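Local coordinates for dihydroorotase (PDB 2OGJ), which hydrolyses acetyl esters such as acetyl-(R)-mandelate in vitro and is a zinc-dependent member of the amidohydrolase family with a TIM-barrel fold, at residues A[231-236]-A[283-288]. Residues are numbered along the deposited sequence; the frame is centred on the assembly and turned at random.
Sequences HCFNGK and LLPFSI. With ZN (zinc ion), chain H.
Phe233 lays the outer edge of its ring against Pro285, with CE2 3.5 Å from CD at the ring edge and 3.7 Å from CB of the same proline. The two side chains cross at about a right angle, and CZ meets the backbone of Leu283, lying 3.7 Å from Leu283 O. The first torsion, with CG anti to the carbonyl carbon (chi1 -65°), carries the ring out to segment 283-288. Over the centre of one ring face sits SG of Cys232, 3.6 Å above the plane; the same sulfur reaches Pro285 CB at 4.3 Å, a looser apolar touch. No hydrogen bond joins the segments. Ile263 touches Cys232, Phe233 and Pro285, while Val274, Ala275 and Ala278 of helix 272-280 also pack on the phenyl ring and Leu311 of helix 304-313 on the proline. A type I beta turn from His231 to Asn234, with Asn234 N bonded to His231 O at 3.1 Å, holds Cys232 and Phe233 at its two central positions. At the start of this turn His231 takes no part in the packing and binds zinc through NE2 at 2.5 Å, sharing the ion with His208 and the carboxylated Lys175. Such a metal-binding histidine just beyond a barrel strand, here 228-230, is characteristic of the binuclear zinc site of amidohydrolase TIM barrels.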
loop_
_atom_site.group_PDB
_atom_site.type_symbol
_atom_site.label_atom_id
_atom_site.label_comp_id
_atom_site.label_asym_id
_atom_site.label_seq_id
_atom_site.Cartn_x
_atom_site.Cartn_y
_atom_site.Cartn_z
ATOM N N HIS A 231 -26.177 14.024 5.135
ATOM C CA HIS A 231 -26.031 13.392 6.443
ATOM C C HIS A 231 -25.808 14.504 7.472
ATOM O O HIS A 231 -25.279 14.275 8.553
ATOM C CB HIS A 231 -24.854 12.418 6.464
ATOM C CG HIS A 231 -24.943 11.331 5.435
ATOM N ND1 HIS A 231 -26.146 10.847 4.960
ATOM C CD2 HIS A 231 -23.982 10.594 4.831
ATOM C CE1 HIS A 231 -25.923 9.859 4.112
ATOM N NE2 HIS A 231 -24.618 9.686 4.017
ATOM N N CYS A 232 -26.240 15.711 7.122
ATOM C CA CYS A 232 -26.062 16.899 7.963
ATOM C C CYS A 232 -26.399 16.723 9.437
ATOM O O CYS A 232 -25.740 17.312 10.301
ATOM C CB CYS A 232 -26.892 18.060 7.408
ATOM S SG CYS A 232 -28.650 17.789 7.565
ATOM N N PHE A 233 -27.422 15.918 9.727
ATOM C CA PHE A 233 -27.860 15.705 11.106
ATOM C C PHE A 233 -27.656 14.310 11.656
ATOM O O PHE A 233 -28.494 13.807 12.414
ATOM C CB PHE A 233 -29.334 16.101 11.257
ATOM C CG PHE A 233 -29.583 17.559 11.031
ATOM C CD1 PHE A 233 -28.574 18.486 11.262
ATOM C CD2 PHE A 233 -30.825 18.010 10.603
ATOM C CE1 PHE A 233 -28.796 19.835 11.070
ATOM C CE2 PHE A 233 -31.060 19.376 10.407
ATOM C CZ PHE A 233 -30.040 20.286 10.641
ATOM N N ASN A 234 -26.546 13.685 11.285
ATOM C CA ASN A 234 -26.271 12.353 11.780
ATOM C C ASN A 234 -25.924 12.510 13.242
ATOM O O ASN A 234 -25.402 13.540 13.661
ATOM C CB ASN A 234 -25.095 11.708 11.039
ATOM C CG ASN A 234 -23.754 12.273 11.470
ATOM O OD1 ASN A 234 -23.293 13.282 10.938
ATOM N ND2 ASN A 234 -23.130 11.628 12.453
ATOM N N GLY A 235 -26.230 11.481 14.016
ATOM C CA GLY A 235 -25.947 11.498 15.438
ATOM C C GLY A 235 -24.900 10.464 15.811
ATOM O O GLY A 235 -25.044 9.736 16.795
ATOM N N LYS A 236 -23.846 10.387 15.006
ATOM C CA LYS A 236 -22.768 9.448 15.273
ATOM C C LYS A 236 -21.531 10.154 15.859
ATOM O O LYS A 236 -21.178 11.267 15.443
ATOM C CB LYS A 236 -22.391 8.719 13.987
ATOM C CG LYS A 236 -23.510 7.889 13.406
ATOM C CD LYS A 236 -24.008 6.813 14.364
ATOM C CE LYS A 236 -25.060 5.923 13.707
ATOM N NZ LYS A 236 -25.580 4.872 14.616
ATOM N N LEU A 283 -31.267 26.133 13.193
ATOM C CA LEU A 283 -30.621 25.512 12.035
ATOM C C LEU A 283 -31.508 24.455 11.393
ATOM O O LEU A 283 -31.718 23.361 11.937
ATOM C CB LEU A 283 -29.269 24.886 12.408
ATOM C CG LEU A 283 -28.418 24.398 11.218
ATOM C CD1 LEU A 283 -28.236 25.527 10.198
ATOM C CD2 LEU A 283 -27.056 23.891 11.725
ATOM N N LEU A 284 -32.042 24.804 10.230
ATOM C CA LEU A 284 -32.901 23.905 9.479
ATOM C C LEU A 284 -32.144 23.240 8.339
ATOM O O LEU A 284 -31.134 23.765 7.843
ATOM C CB LEU A 284 -34.075 24.679 8.883
ATOM C CG LEU A 284 -35.378 24.684 9.664
ATOM C CD1 LEU A 284 -35.129 25.091 11.103
ATOM C CD2 LEU A 284 -36.334 25.615 8.971
ATOM N N PRO A 285 -32.598 22.055 7.927
ATOM C CA PRO A 285 -31.873 21.442 6.821
ATOM C C PRO A 285 -32.371 22.127 5.545
ATOM O O PRO A 285 -33.531 22.533 5.463
ATOM C CB PRO A 285 -32.270 19.968 6.924
ATOM C CG PRO A 285 -33.640 20.028 7.503
ATOM C CD PRO A 285 -33.498 21.090 8.573
ATOM N N PHE A 286 -31.486 22.295 4.573
ATOM C CA PHE A 286 -31.853 22.934 3.311
ATOM C C PHE A 286 -32.797 22.039 2.505
ATOM O O PHE A 286 -33.736 22.514 1.863
ATOM C CB PHE A 286 -30.602 23.221 2.477
ATOM C CG PHE A 286 -30.896 23.872 1.158
ATOM C CD1 PHE A 286 -31.135 25.248 1.085
ATOM C CD2 PHE A 286 -30.939 23.118 -0.014
ATOM C CE1 PHE A 286 -31.412 25.865 -0.135
ATOM C CE2 PHE A 286 -31.218 23.727 -1.237
ATOM C CZ PHE A 286 -31.453 25.110 -1.294
ATOM N N SER A 287 -32.528 20.741 2.538
ATOM C CA SER A 287 -33.341 19.776 1.823
ATOM C C SER A 287 -33.469 18.532 2.675
ATOM O O SER A 287 -32.588 18.230 3.485
ATOM C CB SER A 287 -32.706 19.410 0.467
ATOM O OG SER A 287 -31.440 18.778 0.626
ATOM N N ILE A 288 -34.590 17.840 2.499
ATOM C CA ILE A 288 -34.876 16.604 3.198
ATOM C C ILE A 288 -34.769 15.474 2.175
ATOM O O ILE A 288 -35.435 15.505 1.139
ATOM C CB ILE A 288 -36.307 16.626 3.784
ATOM C CG1 ILE A 288 -36.446 17.807 4.738
ATOM C CG2 ILE A 288 -36.624 15.296 4.474
ATOM C CD1 ILE A 288 -37.774 17.849 5.442
HETATM ZN ZN ZN H . -23.730 8.254 2.216
#